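Local coordinates for protein ACDH-11, isoform b (Caenorhabditis elegans, PDB 4Y9J) that is a flavoprotein of the acyl-CoA dehydrogenase family, assembled from four chains and holding flavin-adenine dinucleotide together with a bound UCC molecule, at residues P32-D35 / R36-R40; A306-S309 / N310-I314; R341-G345 / Q346-K350; E428-G431 / L432-L435. One frame throughout, in Å; residues are numbered along the deposited sequence.

Contact 1 of 4, residues P32-D35 / R36-R40; sequences PILD and RTLRR
Arg-39 reaches back one helical turn to Asp-35. Its CB and CG pass the Asp-35 carbonyl oxygen, CG to O at 3.5 Å; CD lies 4.0 Å from Asp-35 OD2, and NE closes the salt bridge to OD2 at 3.3 Å. The chain is extended from CG to NE, with chi2 and chi3 both near 180°. Carboxylate and guanidinium planes stand 83° apart, and NE meets OD2 from above the carboxylate plane. Asp-35 OD1 is bonded to Tyr-47 and Tyr-28. Just before the helix, Ile-33 at the N-cap position offers its O twice: to Thr-37 N at 3.0 Å and to Thr-37 OG1 at 2.6 Å, the hydroxyl standing above the carbonyl plane. A water links Pro-32 O to Arg-36 N, while the Arg-36 guanidinium forms salt bridges with Asp-554 and with Asp-589 of the second subunit. The first turn of helix 34-41 is thus tied by backbone, hydroxyl and charge together, and Arg-36 carries it into the subunit interface.

Contact 2 of 4, residues A306-S309 / N310-I314; sequences AGIS and NMLNI. With UCC (S-{(3S,5R,9R)-1-[(2R,3S,4R,5R)-5-(6-amino-9H-purin-9-yl)-4-hydroxy-3-(phosphonooxy)tetrahydrofuran-2-yl]-3,5,9-trihydroxy-8,8-dimethyl-3,5-dioxido-10,14-dioxo-2,4,6-trioxa-11,15-diaza-3lambda~5~,5lambda~5~-diphosphaheptadecan-17-yl} undecanethioate), chain F.
At the rim of the UCC adenine, the Asn-313 amide meets the ring edge: OD1 accepts from N6 at 3.1 Å (156° at the hydrogen), and ND2 donates to N1 at 3.1 Å (154°). Ser-309 lies over one face of the same base, its CB 3.6 Å from UCC C2. Both lie on helix 304-338, in the acyl-CoA dehydrogenase C-terminal domain, one turn apart and joined by the bond from Asn-313 N to Ser-309 O. This helix is kinked where the N atoms of Asn-310 and Met-311 lack a normal bond to the preceding turn; Met-311 N makes only a weak one to Ile-308 O. Ile-308 and Met-311 lie side by side, CD1 to CB at 3.8 Å, and both pack on Leu-233 of strand 231-238. Leu-312 CD2 touches UCC OP1 at 3.7 Å, so it and adjacent Asn-313 serve different parts of the ligand. With chi1 of 62° placing it between N and carbonyl carbon, Ser-309 OG reaches Ala-306 O at 2.6 Å, in the carbonyl plane.

Contact 3 of 4, residues R341-G345 / Q346-K350; sequences RVVFG and QTQSK. With FAD (flavin-adenine dinucleotide), chain C.
Arg-341 and Gln-348 pack closely where they meet FAD. Arg-341 CB lies 3.9 Å from Gln-348 CD, the guanidinium and amide planes being 83° apart, and the Gln-348 N-H bonds to Arg-341 O at 2.9 Å, nearly along the C=O direction. CG of Arg-341 stands anti to the backbone N (chi1 -176°) and the chain bends at chi2; its NE then bonds FAD O2A at 2.7 Å near the guanidinium plane, with weaker bonds from NH2 to O2A and O2P. NH1 instead holds Gln-19 and the backbone O of Lys-193 of the second subunit. Gln-348 NE2 donates to FAD O4B at 2.9 Å and to Cys-420 O. These residues flank an antiparallel beta hairpin, strands 342-343 and 346-347, closed by a type I' turn from Val-343 to Gln-346. Val-343 N bonds Gln-346 O at 2.8 Å, while the return bond from Gln-346 N is weak. Val-343 CG2 packs 3.7 Å from FAD N7A, and the same nitrogen lies at the edge of the Phe-344 ring. On the solvent side, where Val-342 and Gly-345 are exposed, side chains of the non-hydrogen-bonded pair Val-342/Thr-347 meet loosely, CG2 to CG2 4.5 Å, although Val-342 CG1 rests 3.6 Å from Gln-346 N.

Contact 4 of 4, residues E428-G431 / L432-L435; sequences EDTG and LPTL
The loop leading into helix 432-439 turns through the 3-10 segment 428-430, and Thr-430 there meets the first backbone N-H of the segment that follows. Its OG1 accepts from Leu-432 N at 3.0 Å with an N-H...O angle of 164°. With chi1 at 71°, OG1 sits between the backbone N and the carbonyl carbon, and also lies 3.4 Å from Leu-432 CG; the same oxygen is bonded to Met-427 O. Gly-431, at a positive phi of 80°, makes the bend between the two pieces, where a CB would press on the preceding carbonyl oxygen. The side chains of Glu-428 and Pro-433 run antiparallel, Glu-428 OE2 3.4 Å from Pro-433 CB. The Glu-428 chain is bent at chi2, and OE2 is paired in a salt bridge with Arg-437 further along the helix. A water bridges the two segments, accepting from Thr-434 N at 3.0 Å and lying 2.9 Å from both Glu-428 O and OE1. Leu-432 and Leu-435 pack on helix 304-338, while Asp-429 forms a salt bridge with Arg-273 of the second subunit. A threonine hydroxyl taking up a backbone N-H two residues ahead, as here, is typical of an ST turn leading into a helix.

How the contacts relate
Along the chain the contacts come in the order 1, 2, 3, 4 and none touches another. Contact 1 lies in the AidB-like N-terminal range; contacts 2, 3 and 4 share the acyl-CoA dehydrogenase C-terminal range. Contact 2 lies on helix 304-338, which the hairpin of contact 3 follows directly, yet their centres are 49 Å apart on opposite sides of the chain's centre. Contacts 3 and 4 lie on the same side, with centres 22 Å apart and nearest atoms about 10 Å apart. Contacts 1, 3 and 4 all touch the second subunit, and the FAD at contact 3 is held by residues of both chains, so this FAD site lies across a subunit interface.

Contact 1 of 4, residues P32-D35 / R36-R40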
loop_
_atom_site.group_PDB
_atom_site.type_symbol
_atom_site.label_atom_id
_atom_site.label_comp_id
_atom_site.label_asym_id
_atom_site.label_seq_id
_atom_site.Cartn_x
_atom_site.Cartn_y
_atom_site.Cartn_z
ATOM N N PRO B 32 -21.436 -34.307 -1.177
ATOM C CA PRO B 32 -21.835 -35.561 -1.813
ATOM C C PRO B 32 -21.717 -36.800 -0.958
ATOM O O PRO B 32 -22.601 -37.630 -1.012
ATOM C CB PRO B 32 -20.868 -35.645 -2.983
ATOM C CG PRO B 32 -20.672 -34.228 -3.393
ATOM C CD PRO B 32 -20.588 -33.509 -2.082
ATOM N N ILE B 33 -20.644 -36.968 -0.197
ATOM C CA ILE B 33 -20.435 -38.212 0.523
ATOM C C ILE B 33 -20.135 -38.182 2.005
ATOM O O ILE B 33 -20.138 -39.232 2.618
ATOM C CB ILE B 33 -19.285 -39.068 -0.029
ATOM C CG1 ILE B 33 -17.974 -38.348 0.029
ATOM C CG2 ILE B 33 -19.575 -39.648 -1.410
ATOM C CD1 ILE B 33 -16.852 -39.353 -0.069
ATOM N N LEU B 34 -19.861 -37.019 2.585
ATOM C CA LEU B 34 -19.569 -36.920 4.012
ATOM C C LEU B 34 -20.592 -37.551 4.957
ATOM O O LEU B 34 -20.222 -38.315 5.845
ATOM C CB LEU B 34 -19.408 -35.440 4.396
ATOM C CG LEU B 34 -18.945 -35.240 5.822
ATOM C CD1 LEU B 34 -17.719 -36.084 6.124
ATOM C CD2 LEU B 34 -18.690 -33.753 5.958
ATOM N N ASP B 35 -21.856 -37.174 4.812
ATOM C CA ASP B 35 -22.874 -37.696 5.693
ATOM C C ASP B 35 -23.037 -39.226 5.488
ATOM O O ASP B 35 -23.146 -39.963 6.471
ATOM C CB ASP B 35 -24.202 -36.969 5.454
ATOM C CG ASP B 35 -25.357 -37.474 6.374
ATOM O OD1 ASP B 35 -25.354 -37.161 7.597
ATOM O OD2 ASP B 35 -26.273 -38.150 5.856
ATOM N N ARG B 36 -23.093 -39.704 4.235
ATOM C CA ARG B 36 -23.187 -41.155 3.962
ATOM C C ARG B 36 -22.033 -41.917 4.611
ATOM O O ARG B 36 -22.248 -42.976 5.151
ATOM C CB ARG B 36 -23.287 -41.471 2.462
ATOM C CG ARG B 36 -24.629 -41.116 1.835
ATOM C CD ARG B 36 -24.940 -41.875 0.559
ATOM N NE ARG B 36 -23.981 -41.751 -0.556
ATOM C CZ ARG B 36 -23.815 -40.670 -1.322
ATOM N NH1 ARG B 36 -24.520 -39.561 -1.116
ATOM N NH2 ARG B 36 -22.921 -40.690 -2.315
ATOM N N THR B 37 -20.833 -41.341 4.594
ATOM C CA THR B 37 -19.622 -41.953 5.124
ATOM C C THR B 37 -19.657 -42.024 6.632
ATOM O O THR B 37 -19.307 -43.066 7.207
ATOM C CB THR B 37 -18.397 -41.147 4.700
ATOM O OG1 THR B 37 -18.376 -41.075 3.283
ATOM C CG2 THR B 37 -17.104 -41.769 5.224
ATOM N N LEU B 38 -20.117 -40.949 7.284
ATOM C CA LEU B 38 -20.279 -40.952 8.743
ATOM C C LEU B 38 -21.335 -41.967 9.229
ATOM O O LEU B 38 -21.178 -42.644 10.262
ATOM C CB LEU B 38 -20.642 -39.544 9.287
ATOM C CG LEU B 38 -19.630 -38.434 8.995
ATOM C CD1 LEU B 38 -20.102 -37.107 9.613
ATOM C CD2 LEU B 38 -18.227 -38.864 9.414
ATOM N N ARG B 39 -22.440 -42.040 8.507
ATOM C CA ARG B 39 -23.435 -43.087 8.771
ATOM C C ARG B 39 -22.848 -44.504 8.803
ATOM O O ARG B 39 -23.284 -45.308 9.575
ATOM C CB ARG B 39 -24.517 -43.076 7.710
ATOM C CG ARG B 39 -25.568 -42.014 7.851
ATOM C CD ARG B 39 -26.547 -42.093 6.692
ATOM N NE ARG B 39 -27.514 -41.023 6.845
ATOM C CZ ARG B 39 -28.555 -41.077 7.673
ATOM N NH1 ARG B 39 -28.797 -42.169 8.402
ATOM N NH2 ARG B 39 -29.374 -40.036 7.765
ATOM N N ARG B 40 -21.889 -44.809 7.936
ATOM C CA ARG B 40 -21.280 -46.133 7.876
ATOM C C ARG B 40 -20.287 -46.368 8.960
ATOM O O ARG B 40 -20.178 -47.455 9.453
ATOM C CB ARG B 40 -20.506 -46.303 6.581
ATOM C CG ARG B 40 -21.396 -46.272 5.384
ATOM C CD ARG B 40 -20.603 -46.602 4.123
ATOM N NE ARG B 40 -20.187 -48.003 4.201
ATOM C CZ ARG B 40 -18.929 -48.437 4.257
ATOM N NH1 ARG B 40 -17.881 -47.572 4.191
ATOM N NH2 ARG B 40 -18.741 -49.762 4.351
HETATM O O HOH W 1 -23.233 -37.986 2.024
#

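Contact 2 of 4, residues A306-S309 / N310-I314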
loop_
_atom_site.group_PDB
_atom_site.type_symbol
_atom_site.label_atom_id
_atom_site.label_comp_id
_atom_site.label_asym_id
_atom_site.label_seq_id
_atom_site.Cartn_x
_atom_site.Cartn_y
_atom_site.Cartn_z
ATOM N N ALA B 306 12.712 -38.316 16.456
ATOM C CA ALA B 306 11.735 -39.325 16.866
ATOM C C ALA B 306 10.647 -38.712 17.779
ATOM O O ALA B 306 9.479 -38.942 17.558
ATOM C CB ALA B 306 12.408 -40.526 17.527
ATOM N N GLY B 307 11.033 -37.915 18.764
ATOM C CA GLY B 307 10.085 -37.183 19.593
ATOM C C GLY B 307 9.073 -36.335 18.844
ATOM O O GLY B 307 7.904 -36.285 19.237
ATOM N N ILE B 308 9.519 -35.617 17.809
ATOM C CA ILE B 308 8.623 -34.739 17.059
ATOM C C ILE B 308 7.764 -35.492 16.059
ATOM O O ILE B 308 6.943 -34.875 15.366
ATOM C CB ILE B 308 9.439 -33.555 16.448
ATOM C CG1 ILE B 308 8.638 -32.243 16.297
ATOM C CG2 ILE B 308 10.030 -33.832 15.082
ATOM C CD1 ILE B 308 7.768 -31.943 17.498
ATOM N N SER B 309 7.977 -36.801 15.912
ATOM C CA SER B 309 7.237 -37.572 14.890
ATOM C C SER B 309 5.694 -37.512 14.984
ATOM O O SER B 309 5.031 -37.483 13.945
ATOM C CB SER B 309 7.753 -39.023 14.778
ATOM O OG SER B 309 7.612 -39.791 15.919
ATOM N N ASN B 310 5.105 -37.387 16.191
ATOM C CA ASN B 310 3.632 -37.315 16.291
ATOM C C ASN B 310 3.072 -36.010 15.767
ATOM O O ASN B 310 2.027 -35.957 15.137
ATOM C CB ASN B 310 3.182 -37.599 17.707
ATOM C CG ASN B 310 3.356 -39.023 18.111
ATOM O OD1 ASN B 310 3.778 -39.376 19.260
ATOM N ND2 ASN B 310 2.926 -39.878 17.243
ATOM N N MET B 311 3.833 -34.946 15.894
ATOM C CA MET B 311 3.476 -33.713 15.308
ATOM C C MET B 311 3.508 -33.807 13.812
ATOM O O MET B 311 2.611 -33.266 13.139
ATOM C CB MET B 311 4.386 -32.592 15.827
ATOM C CG MET B 311 4.395 -31.316 15.082
ATOM S SD MET B 311 3.088 -30.100 15.510
ATOM C CE MET B 311 3.954 -29.340 16.924
ATOM N N LEU B 312 4.593 -34.326 13.260
ATOM C CA LEU B 312 4.643 -34.530 11.781
ATOM C C LEU B 312 3.418 -35.357 11.309
ATOM O O LEU B 312 2.696 -34.943 10.395
ATOM C CB LEU B 312 5.944 -35.225 11.313
ATOM C CG LEU B 312 7.316 -34.539 11.583
ATOM C CD1 LEU B 312 8.473 -35.497 11.174
ATOM C CD2 LEU B 312 7.365 -33.186 10.857
ATOM N N ASN B 313 3.138 -36.491 11.927
ATOM C CA ASN B 313 2.034 -37.266 11.464
ATOM C C ASN B 313 0.679 -36.643 11.611
ATOM O O ASN B 313 -0.115 -36.813 10.707
ATOM C CB ASN B 313 2.076 -38.602 12.141
ATOM C CG ASN B 313 3.267 -39.447 11.615
ATOM O OD1 ASN B 313 3.724 -39.277 10.433
ATOM N ND2 ASN B 313 3.805 -40.336 12.475
ATOM N N ILE B 314 0.384 -35.942 12.747
ATOM C CA ILE B 314 -0.933 -35.305 12.906
ATOM C C ILE B 314 -1.084 -34.188 11.967
ATOM O O ILE B 314 -2.169 -34.033 11.406
ATOM C CB ILE B 314 -1.177 -34.804 14.389
ATOM C CG1 ILE B 314 -1.392 -35.974 15.308
ATOM C CG2 ILE B 314 -2.375 -33.840 14.497
ATOM C CD1 ILE B 314 -2.708 -36.709 15.115
HETATM O OA1 UCC F . 6.090 -27.290 7.327
HETATM C CA1 UCC F . 5.841 -27.105 8.581
HETATM C CA2 UCC F . 4.685 -26.328 9.223
HETATM C CA3 UCC F . 3.479 -25.983 8.407
HETATM C CA4 UCC F . 2.153 -26.178 9.215
HETATM C CA5 UCC F . 1.364 -27.354 8.622
HETATM C CA6 UCC F . -0.090 -27.046 8.533
HETATM C CA7 UCC F . -0.877 -28.207 7.947
HETATM C CA8 UCC F . -2.225 -27.652 8.180
HETATM C CA9 UCC F . -3.219 -27.679 7.150
HETATM C C10 UCC F . -3.611 -26.358 6.661
HETATM C C11 UCC F . -3.177 -26.434 5.204
HETATM S S UCC F . 6.784 -27.652 9.849
HETATM C CP1 UCC F . 8.239 -28.533 9.164
HETATM C CP2 UCC F . 7.924 -29.752 8.353
HETATM N NP1 UCC F . 9.122 -30.571 8.075
HETATM C CP3 UCC F . 8.926 -31.811 7.624
HETATM O OP1 UCC F . 7.827 -32.271 7.312
HETATM C CP4 UCC F . 10.141 -32.714 7.566
HETATM C CP5 UCC F . 10.243 -33.335 6.165
HETATM N NP2 UCC F . 11.317 -34.309 6.306
HETATM C CP6 UCC F . 11.160 -35.543 6.784
HETATM O OP2 UCC F . 10.069 -36.028 7.054
HETATM C CP8 UCC F . 12.434 -36.360 6.854
HETATM O OP3 UCC F . 12.162 -37.695 6.330
HETATM C CPB UCC F . 12.967 -36.661 8.235
HETATM C CP7 UCC F . 11.989 -37.086 9.340
HETATM C CP9 UCC F . 13.094 -35.185 8.815
HETATM C CPA UCC F . 14.486 -36.936 8.286
HETATM O O7 UCC F . 14.895 -37.146 9.661
HETATM P P2 UCC F . 16.264 -37.951 9.983
HETATM O O21 UCC F . 16.507 -37.984 11.484
HETATM O O22 UCC F . 17.295 -37.470 8.952
HETATM O O6 UCC F . 15.836 -39.422 9.436
HETATM P P1 UCC F . 15.701 -40.788 10.245
HETATM O O11 UCC F . 17.005 -41.222 10.897
HETATM O O12 UCC F . 15.043 -41.690 9.244
HETATM O "O5'" UCC F . 14.592 -40.326 11.403
HETATM C "C5'" UCC F . 14.946 -40.376 12.806
HETATM C "C4'" UCC F . 13.918 -41.182 13.623
HETATM C "C3'" UCC F . 13.832 -42.627 13.141
HETATM O "O3'" UCC F . 13.505 -43.370 14.288
HETATM P P3 UCC F . 14.482 -44.448 14.904
HETATM O O33 UCC F . 13.741 -44.868 16.153
HETATM O O32 UCC F . 15.705 -43.661 15.313
HETATM O O31 UCC F . 14.645 -45.497 13.775
HETATM C "C2'" UCC F . 12.662 -42.679 12.168
HETATM O "O2'" UCC F . 11.932 -43.904 12.156
HETATM O "O4'" UCC F . 12.601 -40.619 13.443
HETATM C "C1'" UCC F . 11.784 -41.610 12.832
HETATM N N9 UCC F . 10.781 -40.978 11.962
HETATM C C4 UCC F . 9.483 -41.229 12.087
HETATM N N3 UCC F . 8.715 -41.950 12.939
HETATM C C8 UCC F . 11.021 -40.151 10.917
HETATM N N7 UCC F . 9.844 -39.809 10.362
HETATM C C5 UCC F . 8.852 -40.429 11.040
HETATM C C6 UCC F . 7.365 -40.451 11.001
HETATM N N6 UCC F . 6.718 -39.727 10.052
HETATM N N1 UCC F . 6.709 -41.268 11.885
HETATM C C2 UCC F . 7.377 -41.985 12.813
#

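Contact 3 of 4, residues R341-G345 / Q346-K350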
loop_
_atom_site.group_PDB
_atom_site.type_symbol
_atom_site.label_atom_id
_atom_site.label_comp_id
_atom_site.label_asym_id
_atom_site.label_seq_id
_atom_site.Cartn_x
_atom_site.Cartn_y
_atom_site.Cartn_z
ATOM N N ARG B 341 -24.787 -19.923 -14.962
ATOM C CA ARG B 341 -24.019 -19.267 -16.037
ATOM C C ARG B 341 -24.499 -19.828 -17.355
ATOM O O ARG B 341 -24.319 -20.995 -17.584
ATOM C CB ARG B 341 -22.521 -19.523 -15.868
ATOM C CG ARG B 341 -21.619 -18.808 -16.872
ATOM C CD ARG B 341 -21.853 -17.289 -16.999
ATOM N NE ARG B 341 -20.887 -16.661 -17.944
ATOM C CZ ARG B 341 -20.821 -15.344 -18.281
ATOM N NH1 ARG B 341 -21.616 -14.418 -17.748
ATOM N NH2 ARG B 341 -19.894 -14.929 -19.173
ATOM N N VAL B 342 -25.076 -18.972 -18.203
ATOM C CA VAL B 342 -25.528 -19.349 -19.554
ATOM C C VAL B 342 -24.396 -19.196 -20.526
ATOM O O VAL B 342 -23.741 -18.128 -20.593
ATOM C CB VAL B 342 -26.685 -18.479 -20.041
ATOM C CG1 VAL B 342 -27.138 -18.934 -21.429
ATOM C CG2 VAL B 342 -27.843 -18.557 -19.042
ATOM N N VAL B 343 -24.161 -20.271 -21.260
ATOM C CA VAL B 343 -23.201 -20.288 -22.340
ATOM C C VAL B 343 -23.831 -21.048 -23.533
ATOM O O VAL B 343 -24.294 -22.191 -23.427
ATOM C CB VAL B 343 -21.852 -20.905 -21.942
ATOM C CG1 VAL B 343 -21.227 -20.132 -20.756
ATOM C CG2 VAL B 343 -22.015 -22.408 -21.689
ATOM N N PHE B 344 -23.896 -20.320 -24.645
ATOM C CA PHE B 344 -24.419 -20.814 -25.911
ATOM C C PHE B 344 -25.838 -21.269 -25.700
ATOM O O PHE B 344 -26.230 -22.319 -26.176
ATOM C CB PHE B 344 -23.528 -21.910 -26.504
ATOM C CG PHE B 344 -22.184 -21.409 -26.954
ATOM C CD1 PHE B 344 -22.015 -20.876 -28.243
ATOM C CD2 PHE B 344 -21.086 -21.457 -26.103
ATOM C CE1 PHE B 344 -20.761 -20.407 -28.669
ATOM C CE2 PHE B 344 -19.829 -20.996 -26.519
ATOM C CZ PHE B 344 -19.672 -20.462 -27.801
ATOM N N GLY B 345 -26.588 -20.450 -24.961
ATOM C CA GLY B 345 -28.015 -20.583 -24.882
ATOM C C GLY B 345 -28.505 -21.492 -23.776
ATOM O O GLY B 345 -29.683 -21.638 -23.624
ATOM N N GLN B 346 -27.618 -22.151 -23.048
ATOM C CA GLN B 346 -28.057 -22.801 -21.791
ATOM C C GLN B 346 -27.003 -22.863 -20.688
ATOM O O GLN B 346 -25.834 -22.511 -20.917
ATOM C CB GLN B 346 -28.645 -24.178 -22.052
ATOM C CG GLN B 346 -27.658 -25.172 -22.591
ATOM C CD GLN B 346 -28.386 -26.281 -23.291
ATOM O OE1 GLN B 346 -29.615 -26.317 -23.280
ATOM N NE2 GLN B 346 -27.637 -27.187 -23.915
ATOM N N THR B 347 -27.441 -23.275 -19.478
ATOM C CA THR B 347 -26.591 -23.210 -18.324
ATOM C C THR B 347 -25.475 -24.226 -18.532
ATOM O O THR B 347 -25.670 -25.283 -19.173
ATOM C CB THR B 347 -27.339 -23.441 -16.988
ATOM O OG1 THR B 347 -28.029 -24.696 -17.015
ATOM C CG2 THR B 347 -28.363 -22.341 -16.737
ATOM N N GLN B 348 -24.294 -23.873 -18.071
ATOM C CA GLN B 348 -23.149 -24.821 -18.163
ATOM C C GLN B 348 -23.526 -26.242 -17.773
ATOM O O GLN B 348 -23.040 -27.190 -18.338
ATOM C CB GLN B 348 -21.989 -24.431 -17.290
ATOM C CG GLN B 348 -21.331 -23.134 -17.655
ATOM C CD GLN B 348 -20.315 -22.693 -16.600
ATOM O OE1 GLN B 348 -20.470 -22.941 -15.403
ATOM N NE2 GLN B 348 -19.274 -22.009 -17.057
ATOM N N SER B 349 -24.355 -26.358 -16.753
ATOM C CA SER B 349 -24.714 -27.648 -16.223
ATOM C C SER B 349 -25.350 -28.582 -17.247
ATOM O O SER B 349 -25.365 -29.791 -17.024
ATOM C CB SER B 349 -25.672 -27.433 -15.036
ATOM O OG SER B 349 -26.934 -26.969 -15.461
ATOM N N LYS B 350 -25.957 -28.021 -18.305
ATOM C CA LYS B 350 -26.638 -28.798 -19.331
ATOM C C LYS B 350 -25.675 -29.325 -20.413
ATOM O O LYS B 350 -26.077 -30.085 -21.317
ATOM C CB LYS B 350 -27.776 -27.965 -20.002
ATOM C CG LYS B 350 -28.838 -27.402 -19.048
ATOM C CD LYS B 350 -29.617 -28.531 -18.437
ATOM C CE LYS B 350 -30.051 -28.265 -17.012
ATOM N NZ LYS B 350 -31.110 -27.233 -16.948
HETATM P PA FAD C . -17.432 -18.275 -19.608
HETATM O O1A FAD C . -17.740 -18.647 -21.099
HETATM O O2A FAD C . -18.585 -17.654 -18.803
HETATM O O5B FAD C . -17.058 -19.582 -18.694
HETATM C C5B FAD C . -16.084 -20.487 -19.155
HETATM C C4B FAD C . -16.543 -21.839 -18.688
HETATM O O4B FAD C . -17.725 -22.086 -19.483
HETATM C C3B FAD C . -15.469 -22.870 -19.014
HETATM O O3B FAD C . -15.551 -24.062 -18.193
HETATM C C2B FAD C . -15.804 -23.188 -20.474
HETATM O O2B FAD C . -15.403 -24.489 -20.854
HETATM C C1B FAD C . -17.326 -23.202 -20.341
HETATM N N9A FAD C . -17.969 -23.174 -21.665
HETATM C C8A FAD C . -18.204 -22.044 -22.413
HETATM N N7A FAD C . -18.859 -22.435 -23.582
HETATM C C5A FAD C . -19.038 -23.823 -23.534
HETATM C C6A FAD C . -19.637 -24.861 -24.392
HETATM N N6A FAD C . -20.171 -24.425 -25.545
HETATM N N1A FAD C . -19.633 -26.150 -23.982
HETATM C C2A FAD C . -19.091 -26.576 -22.826
HETATM N N3A FAD C . -18.518 -25.674 -21.991
HETATM C C4A FAD C . -18.449 -24.328 -22.278
HETATM N N1 FAD C . -11.073 -10.700 -23.594
HETATM C C2 FAD C . -10.981 -9.775 -24.564
HETATM O O2 FAD C . -11.815 -9.802 -25.461
HETATM N N3 FAD C . -9.980 -8.900 -24.619
HETATM C C4 FAD C . -9.054 -8.802 -23.683
HETATM O O4 FAD C . -8.154 -7.944 -23.690
HETATM C C4X FAD C . -9.086 -9.767 -22.551
HETATM N N5 FAD C . -8.217 -9.727 -21.497
HETATM C C5X FAD C . -8.246 -10.677 -20.507
HETATM C C6 FAD C . -7.343 -10.675 -19.437
HETATM C C7 FAD C . -7.436 -11.671 -18.437
HETATM C C7M FAD C . -6.446 -11.696 -17.335
HETATM C C8 FAD C . -8.497 -12.679 -18.507
HETATM C C8M FAD C . -8.616 -13.763 -17.431
HETATM C C9 FAD C . -9.404 -12.686 -19.548
HETATM C C9A FAD C . -9.331 -11.715 -20.548
HETATM N N10 FAD C . -10.247 -11.670 -21.558
HETATM C C10 FAD C . -10.181 -10.731 -22.587
HETATM C "C1'" FAD C . -11.357 -12.616 -21.523
HETATM C "C2'" FAD C . -11.186 -14.049 -21.949
HETATM O "O2'" FAD C . -10.999 -14.150 -23.383
HETATM C "C3'" FAD C . -12.425 -14.730 -21.358
HETATM O "O3'" FAD C . -12.291 -14.902 -19.942
HETATM C "C4'" FAD C . -12.479 -16.109 -21.945
HETATM O "O4'" FAD C . -12.784 -15.940 -23.350
HETATM C "C5'" FAD C . -13.503 -16.940 -21.154
HETATM O "O5'" FAD C . -14.791 -16.329 -21.324
HETATM P P FAD C . -15.672 -15.936 -19.990
HETATM O O1P FAD C . -14.773 -15.204 -19.018
HETATM O O2P FAD C . -16.922 -15.213 -20.510
HETATM O O3P FAD C . -16.022 -17.419 -19.435
#

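Contact 4 of 4, residues E428-G431 / L432-L435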
loop_
_atom_site.group_PDB
_atom_site.type_symbol
_atom_site.label_atom_id
_atom_site.label_comp_id
_atom_site.label_asym_id
_atom_site.label_seq_id
_atom_site.Cartn_x
_atom_site.Cartn_y
_atom_site.Cartn_z
ATOM N N GLU B 428 -9.123 -12.053 -8.393
ATOM C CA GLU B 428 -8.890 -12.128 -6.967
ATOM C C GLU B 428 -10.096 -11.662 -6.160
ATOM O O GLU B 428 -10.349 -12.226 -5.028
ATOM C CB GLU B 428 -7.665 -11.332 -6.549
ATOM C CG GLU B 428 -6.383 -12.060 -6.899
ATOM C CD GLU B 428 -6.039 -13.246 -5.990
ATOM O OE1 GLU B 428 -6.704 -13.479 -4.930
ATOM O OE2 GLU B 428 -5.090 -13.990 -6.348
ATOM N N ASP B 429 -10.855 -10.721 -6.692
ATOM C CA ASP B 429 -11.935 -10.135 -5.867
ATOM C C ASP B 429 -13.170 -11.081 -5.783
ATOM O O ASP B 429 -14.017 -10.856 -4.950
ATOM C CB ASP B 429 -12.275 -8.665 -6.212
ATOM C CG ASP B 429 -12.457 -8.411 -7.686
ATOM O OD1 ASP B 429 -11.820 -9.150 -8.580
ATOM O OD2 ASP B 429 -13.115 -7.351 -7.898
ATOM N N THR B 430 -13.201 -12.174 -6.564
ATOM C CA THR B 430 -14.156 -13.264 -6.392
ATOM C C THR B 430 -13.930 -14.222 -5.201
ATOM O O THR B 430 -14.866 -14.955 -4.789
ATOM C CB THR B 430 -14.241 -14.157 -7.600
ATOM O OG1 THR B 430 -13.057 -14.964 -7.752
ATOM C CG2 THR B 430 -14.606 -13.398 -8.829
ATOM N N GLY B 431 -12.729 -14.206 -4.626
ATOM C CA GLY B 431 -12.311 -15.184 -3.642
ATOM C C GLY B 431 -11.852 -16.518 -4.205
ATOM O O GLY B 431 -11.318 -17.344 -3.458
ATOM N N LEU B 432 -12.039 -16.764 -5.527
ATOM C CA LEU B 432 -11.686 -18.068 -6.067
ATOM C C LEU B 432 -10.224 -18.362 -6.179
ATOM O O LEU B 432 -9.750 -19.452 -5.859
ATOM C CB LEU B 432 -12.381 -18.268 -7.415
ATOM C CG LEU B 432 -13.913 -18.188 -7.318
ATOM C CD1 LEU B 432 -14.601 -18.032 -8.658
ATOM C CD2 LEU B 432 -14.479 -19.399 -6.575
ATOM N N PRO B 433 -9.403 -17.392 -6.691
ATOM C CA PRO B 433 -7.987 -17.646 -6.728
ATOM C C PRO B 433 -7.321 -17.937 -5.440
ATOM O O PRO B 433 -6.340 -18.691 -5.437
ATOM C CB PRO B 433 -7.361 -16.342 -7.323
ATOM C CG PRO B 433 -8.466 -15.816 -8.121
ATOM C CD PRO B 433 -9.739 -16.112 -7.319
ATOM N N THR B 434 -7.860 -17.431 -4.345
ATOM C CA THR B 434 -7.331 -17.805 -3.049
ATOM C C THR B 434 -7.255 -19.341 -2.865
ATOM O O THR B 434 -6.316 -19.834 -2.287
ATOM C CB THR B 434 -8.178 -17.222 -1.923
ATOM O OG1 THR B 434 -8.225 -15.790 -2.063
ATOM C CG2 THR B 434 -7.603 -17.590 -0.619
ATOM N N LEU B 435 -8.290 -20.030 -3.309
ATOM C CA LEU B 435 -8.358 -21.470 -3.208
ATOM C C LEU B 435 -7.185 -22.097 -3.911
ATOM O O LEU B 435 -6.593 -23.060 -3.372
ATOM C CB LEU B 435 -9.666 -22.029 -3.784
ATOM C CG LEU B 435 -10.930 -21.538 -3.064
ATOM C CD1 LEU B 435 -12.113 -21.959 -3.895
ATOM C CD2 LEU B 435 -10.980 -22.142 -1.666
HETATM O O HOH W 2 -9.222 -14.773 -4.271
#